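Local atomic coordinates of TATA-box-binding protein (Sulfolobus acidocaldarius, PDB entry 1MP9), a protein that probably binds the TATA box promoter element near the transcription start as a general factor that helps activate archaeal genes. Residues Ile7-Val13 / Val175-Phe179. Numbering follows the deposited sequence.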
loop_
_atom_site.group_PDB
_atom_site.type_symbol
_atom_site.label_atom_id
_atom_site.label_comp_id
_atom_site.label_asym_id
_atom_site.label_seq_id
_atom_site.Cartn_x
_atom_site.Cartn_y
_atom_site.Cartn_z
ATOM N N ILE A 7 -21.611 -6.319 16.174
ATOM C CA ILE A 7 -21.558 -6.151 14.734
ATOM C C ILE A 7 -21.189 -7.474 14.124
ATOM O O ILE A 7 -20.099 -7.967 14.343
ATOM C CB ILE A 7 -20.526 -5.111 14.352
ATOM C CG1 ILE A 7 -20.910 -3.791 15.006
ATOM C CG2 ILE A 7 -20.462 -4.951 12.831
ATOM C CD1 ILE A 7 -19.822 -2.737 14.926
ATOM N N PRO A 8 -22.096 -8.064 13.335
ATOM C CA PRO A 8 -21.820 -9.349 12.712
ATOM C C PRO A 8 -20.810 -9.233 11.584
ATOM O O PRO A 8 -20.701 -8.207 10.944
ATOM C CB PRO A 8 -23.194 -9.775 12.209
ATOM C CG PRO A 8 -23.728 -8.466 11.705
ATOM C CD PRO A 8 -23.345 -7.486 12.808
ATOM N N TYR A 9 -20.073 -10.309 11.359
ATOM C CA TYR A 9 -19.086 -10.374 10.290
ATOM C C TYR A 9 -19.870 -10.667 9.006
ATOM O O TYR A 9 -20.495 -11.708 8.877
ATOM C CB TYR A 9 -18.071 -11.496 10.571
ATOM C CG TYR A 9 -16.975 -11.593 9.532
ATOM C CD1 TYR A 9 -15.870 -10.746 9.565
ATOM C CD2 TYR A 9 -17.074 -12.503 8.479
ATOM C CE1 TYR A 9 -14.885 -10.806 8.572
ATOM C CE2 TYR A 9 -16.101 -12.576 7.487
ATOM C CZ TYR A 9 -15.011 -11.727 7.540
ATOM O OH TYR A 9 -14.050 -11.802 6.556
ATOM N N LYS A 10 -19.836 -9.740 8.059
ATOM C CA LYS A 10 -20.568 -9.914 6.810
ATOM C C LYS A 10 -19.661 -9.604 5.634
ATOM O O LYS A 10 -20.133 -9.328 4.528
ATOM C CB LYS A 10 -21.776 -8.961 6.778
ATOM C CG LYS A 10 -22.820 -9.186 7.895
ATOM C CD LYS A 10 -23.650 -10.437 7.644
ATOM C CE LYS A 10 -24.385 -10.351 6.311
ATOM N NZ LYS A 10 -25.049 -11.643 5.950
ATOM N N ALA A 11 -18.353 -9.640 5.864
ATOM C CA ALA A 11 -17.415 -9.320 4.787
ATOM C C ALA A 11 -17.422 -10.365 3.694
ATOM O O ALA A 11 -17.512 -11.558 3.967
ATOM C CB ALA A 11 -16.015 -9.166 5.346
ATOM N N VAL A 12 -17.347 -9.898 2.454
ATOM C CA VAL A 12 -17.335 -10.746 1.273
ATOM C C VAL A 12 -16.022 -10.509 0.533
ATOM O O VAL A 12 -15.655 -9.357 0.227
ATOM C CB VAL A 12 -18.519 -10.409 0.345
ATOM C CG1 VAL A 12 -18.424 -11.229 -0.957
ATOM C CG2 VAL A 12 -19.850 -10.708 1.089
ATOM N N VAL A 13 -15.316 -11.607 0.267
ATOM C CA VAL A 13 -14.032 -11.563 -0.399
ATOM C C VAL A 13 -14.174 -12.003 -1.854
ATOM O O VAL A 13 -14.862 -12.974 -2.134
ATOM C CB VAL A 13 -13.005 -12.515 0.298
ATOM C CG1 VAL A 13 -11.684 -12.550 -0.514
ATOM C CG2 VAL A 13 -12.736 -12.044 1.748
ATOM N N VAL A 175 -8.587 -10.142 6.027
ATOM C CA VAL A 175 -9.849 -9.388 6.033
ATOM C C VAL A 175 -10.530 -9.502 7.395
ATOM O O VAL A 175 -10.857 -8.496 7.994
ATOM C CB VAL A 175 -10.810 -9.873 4.869
ATOM C CG1 VAL A 175 -12.177 -9.199 4.987
ATOM C CG2 VAL A 175 -10.181 -9.522 3.504
ATOM N N LYS A 176 -10.729 -10.725 7.900
ATOM C CA LYS A 176 -11.343 -10.898 9.218
ATOM C C LYS A 176 -10.518 -10.196 10.298
ATOM O O LYS A 176 -11.074 -9.651 11.240
ATOM C CB LYS A 176 -11.492 -12.386 9.622
ATOM C CG LYS A 176 -12.117 -12.504 11.044
ATOM C CD LYS A 176 -12.214 -13.914 11.631
ATOM C CE LYS A 176 -12.648 -13.886 13.152
ATOM N NZ LYS A 176 -13.861 -13.053 13.388
ATOM N N LYS A 177 -9.195 -10.228 10.176
ATOM C CA LYS A 177 -8.349 -9.593 11.181
ATOM C C LYS A 177 -8.537 -8.078 11.264
ATOM O O LYS A 177 -8.731 -7.541 12.349
ATOM C CB LYS A 177 -6.873 -9.906 10.898
ATOM C CG LYS A 177 -5.884 -9.548 12.028
ATOM C CD LYS A 177 -4.520 -10.224 11.730
ATOM C CE LYS A 177 -3.365 -9.610 12.530
ATOM N NZ LYS A 177 -2.089 -10.385 12.349
ATOM N N ILE A 178 -8.488 -7.374 10.136
ATOM C CA ILE A 178 -8.635 -5.938 10.197
ATOM C C ILE A 178 -10.040 -5.576 10.576
ATOM O O ILE A 178 -10.273 -4.569 11.243
ATOM C CB ILE A 178 -8.193 -5.258 8.850
ATOM C CG1 ILE A 178 -8.021 -3.749 9.051
ATOM C CG2 ILE A 178 -9.159 -5.553 7.765
ATOM C CD1 ILE A 178 -6.883 -3.379 9.944
ATOM N N PHE A 179 -11.002 -6.404 10.171
ATOM C CA PHE A 179 -12.396 -6.153 10.532
ATOM C C PHE A 179 -12.521 -6.200 12.062
ATOM O O PHE A 179 -13.076 -5.310 12.683
ATOM C CB PHE A 179 -13.331 -7.227 9.937
ATOM C CG PHE A 179 -14.754 -7.154 10.478
ATOM C CD1 PHE A 179 -15.634 -6.175 10.022
ATOM C CD2 PHE A 179 -15.202 -8.060 11.437
ATOM C CE1 PHE A 179 -16.972 -6.098 10.521
ATOM C CE2 PHE A 179 -16.531 -7.996 11.939
ATOM C CZ PHE A 179 -17.413 -7.003 11.468
#
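Tyr-9 turns the edge of its ring toward the face of Phe-179 in a T-shaped stack, the planes at 83° and the centroids 5.2 Å apart. In the saddle-shaped TBP fold, built from two repeats on one antiparallel sheet, this pair ties the N-terminal segment that leads into strand 12-23 to helix 168-184, whose residues 175-179 lie in the second repeat. The leading atom is Tyr-9 CD1, 3.3 Å from Phe-179 CD2. With CG anti to the backbone N (chi1 -178°), the tyrosine ring reaches along the helix surface, which brings CE1 to 3.6 Å from Lys-176 CA and OH to 3.6 Å from Val-175 CG1. Lys-176 lends this contact the base of its chain, while its NZ forms a salt bridge with Asp-180, one turn on. Replacing Tyr-9 by an alanine would probably leave the Phe-179 face without its aromatic partner and open a gap beside Lys-176 CA. No hydrogen bond crosses between the segments, so apolar and aromatic contacts carry the association. Val-175 serves two neighbours with separate branches: CG1 lies 3.9 Å from Ala-11 CB, and CG2 meets Val-13 CG2 at 4.0 Å. Leu-115 touches both Ala-11 and Val-175, extending the apolar cluster. At the other end, Ile-7 CG2 comes to the rim of the phenylalanine ring, 3.9 Å from Phe-179 CZ.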